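Local atomic coordinates of BamL (Bacillus amyloliquefaciens, PDB entry 4KVZ), a protein that probably methylates an amino group during plantazolicin biosynthesis, acting as a selective S-adenosylmethionine-dependent N-methyltransferase. Residues L65-G70 / I128-C133. Sequence-based numbering, arbitrary orientation.
Sequences LDIGCG and IFIHLC. With SAH (S-adenosyl-L-homocysteine), chain B.
One water bridges the segments where the strands part: it is hydrogen-bonded to Asp-66 OD1 and Ile-67 O, among more acceptors than its protons can serve, and accepts from His-131 N, each at 2.7 Å. The amino N of S-adenosyl-L-homocysteine is the second bridged atom, donating to Gly-68 O at 2.7 Å and His-131 O at 2.8 Å, so two backbone carbonyls fix that end of the ligand. Behind the water the pairing is regular parallel sheet, with Phe-129 N to Leu-65 O at 2.9 Å and Ile-67 N to Phe-129 O at 2.8 Å. Asp-66 and Phe-129 both hold CG anti to the backbone N (chi1 -166° and -170°), which lays them alongside one another; OD1 of Asp-66 lies 3.4 Å from CD2 of Phe-129, and the carboxylate and ring planes are 25° apart. His-131 CB sits over one face of the Phe-129 ring, toward its rim, and Phe-49 meets the ring edge-to-face. A glycine in place of His-131 would probably lose that rim contact and leave the ligand-binding carbonyl more mobile. On the other side of the sheet, Ile-67 CG1 lies 3.7 Å from Ile-128 CG2 and its CB 4.0 Å from Ile-130 CG1. The glycine-rich turn following a central parallel strand is the signature of the Rossmann-like class I methyltransferase cofactor site.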
# COMPACT_ATOMS: atom_id res chain seq x y z
N LEU A 65 -4.34 0.17 10.12
CA LEU A 65 -3.25 1.11 10.20
C LEU A 65 -2.78 1.40 8.78
O LEU A 65 -2.44 0.47 8.04
CB LEU A 65 -2.11 0.52 11.05
CG LEU A 65 -0.73 1.19 11.03
CD1 LEU A 65 -0.77 2.63 11.52
CD2 LEU A 65 0.24 0.38 11.89
N ASP A 66 -2.79 2.67 8.39
CA ASP A 66 -2.38 3.08 7.05
C ASP A 66 -1.00 3.73 7.09
O ASP A 66 -0.81 4.78 7.70
CB ASP A 66 -3.39 4.07 6.45
CG ASP A 66 -3.19 4.27 4.96
OD1 ASP A 66 -2.56 3.40 4.32
OD2 ASP A 66 -3.67 5.28 4.41
N ILE A 67 -0.04 3.07 6.43
CA ILE A 67 1.36 3.52 6.40
C ILE A 67 1.60 4.42 5.19
O ILE A 67 1.33 4.03 4.06
CB ILE A 67 2.33 2.31 6.35
CG1 ILE A 67 2.08 1.33 7.50
CG2 ILE A 67 3.78 2.79 6.34
CD1 ILE A 67 2.28 1.91 8.89
N GLY A 68 2.14 5.62 5.41
CA GLY A 68 2.28 6.60 4.34
C GLY A 68 0.90 7.07 3.93
O GLY A 68 0.56 7.09 2.74
N CYS A 69 0.10 7.46 4.92
CA CYS A 69 -1.33 7.71 4.74
C CYS A 69 -1.69 8.95 3.94
O CYS A 69 -2.87 9.18 3.66
CB CYS A 69 -2.04 7.76 6.09
SG CYS A 69 -1.54 9.17 7.12
N GLY A 70 -0.69 9.77 3.60
CA GLY A 70 -0.93 11.01 2.87
C GLY A 70 -1.93 11.89 3.60
O GLY A 70 -1.85 12.06 4.82
N ILE A 128 -2.66 -3.79 8.08
CA ILE A 128 -1.67 -2.73 7.92
C ILE A 128 -1.53 -2.55 6.40
O ILE A 128 -1.24 -3.51 5.68
CB ILE A 128 -0.32 -3.09 8.59
CG1 ILE A 128 -0.55 -3.37 10.09
CG2 ILE A 128 0.69 -1.96 8.37
CD1 ILE A 128 0.66 -3.87 10.86
N PHE A 129 -1.77 -1.34 5.93
CA PHE A 129 -1.86 -1.03 4.50
C PHE A 129 -0.67 -0.15 4.10
O PHE A 129 -0.40 0.86 4.75
CB PHE A 129 -3.19 -0.31 4.24
CG PHE A 129 -3.55 -0.12 2.77
CD1 PHE A 129 -3.42 -1.16 1.84
CD2 PHE A 129 -4.12 1.07 2.34
CE1 PHE A 129 -3.79 -0.99 0.52
CE2 PHE A 129 -4.50 1.24 1.02
CZ PHE A 129 -4.36 0.21 0.11
N ILE A 130 0.06 -0.55 3.06
CA ILE A 130 1.22 0.20 2.58
C ILE A 130 1.01 0.38 1.08
O ILE A 130 1.39 -0.47 0.27
CB ILE A 130 2.58 -0.52 2.85
CG1 ILE A 130 2.67 -1.05 4.29
CG2 ILE A 130 3.75 0.41 2.54
CD1 ILE A 130 3.90 -1.91 4.57
N HIS A 131 0.36 1.48 0.72
CA HIS A 131 -0.08 1.70 -0.65
C HIS A 131 0.78 2.73 -1.38
O HIS A 131 0.84 3.91 -0.98
CB HIS A 131 -1.54 2.13 -0.66
CG HIS A 131 -2.17 2.10 -2.02
ND1 HIS A 131 -2.61 0.93 -2.61
CD2 HIS A 131 -2.43 3.09 -2.90
CE1 HIS A 131 -3.12 1.21 -3.80
NE2 HIS A 131 -3.03 2.51 -4.00
N LEU A 132 1.45 2.27 -2.43
CA LEU A 132 2.25 3.11 -3.32
C LEU A 132 3.23 4.00 -2.56
O LEU A 132 3.30 5.21 -2.80
CB LEU A 132 1.34 3.93 -4.27
CG LEU A 132 0.49 3.07 -5.22
CD1 LEU A 132 -0.45 3.93 -6.04
CD2 LEU A 132 1.39 2.24 -6.13
N CYS A 133 4.01 3.40 -1.66
CA CYS A 133 5.03 4.15 -0.93
C CYS A 133 6.18 3.31 -0.38
O CYS A 133 7.10 3.86 0.21
CB CYS A 133 4.41 4.96 0.22
SG CYS A 133 3.71 3.97 1.56
N SAH B . -0.55 5.74 0.62
CA SAH B . -0.63 6.95 -0.19
CB SAH B . 0.75 7.32 -0.73
CG SAH B . 0.91 8.83 -0.72
SD SAH B . 2.39 9.31 -1.58
C SAH B . -1.55 6.73 -1.35
O SAH B . -1.78 5.60 -1.77
OXT SAH B . -2.11 7.68 -1.90
C5' SAH B . 3.66 8.61 -0.58
C4' SAH B . 3.52 9.07 0.87
O4' SAH B . 4.46 8.38 1.69
C3' SAH B . 3.79 10.57 1.04
O3' SAH B . 2.67 11.17 1.71
C2' SAH B . 5.03 10.62 1.91
O2' SAH B . 5.05 11.75 2.79
C1' SAH B . 4.95 9.31 2.66
N9 SAH B . 6.24 8.81 3.20
C8 SAH B . 7.42 8.74 2.54
N7 SAH B . 8.38 8.20 3.33
C5 SAH B . 7.80 7.92 4.52
C6 SAH B . 8.23 7.36 5.82
N6 SAH B . 9.52 6.95 6.01
N1 SAH B . 7.31 7.25 6.80
C2 SAH B . 6.02 7.64 6.65
N3 SAH B . 5.57 8.16 5.49
C4 SAH B . 6.40 8.33 4.42
O HOH W 1 -0.66 3.38 2.40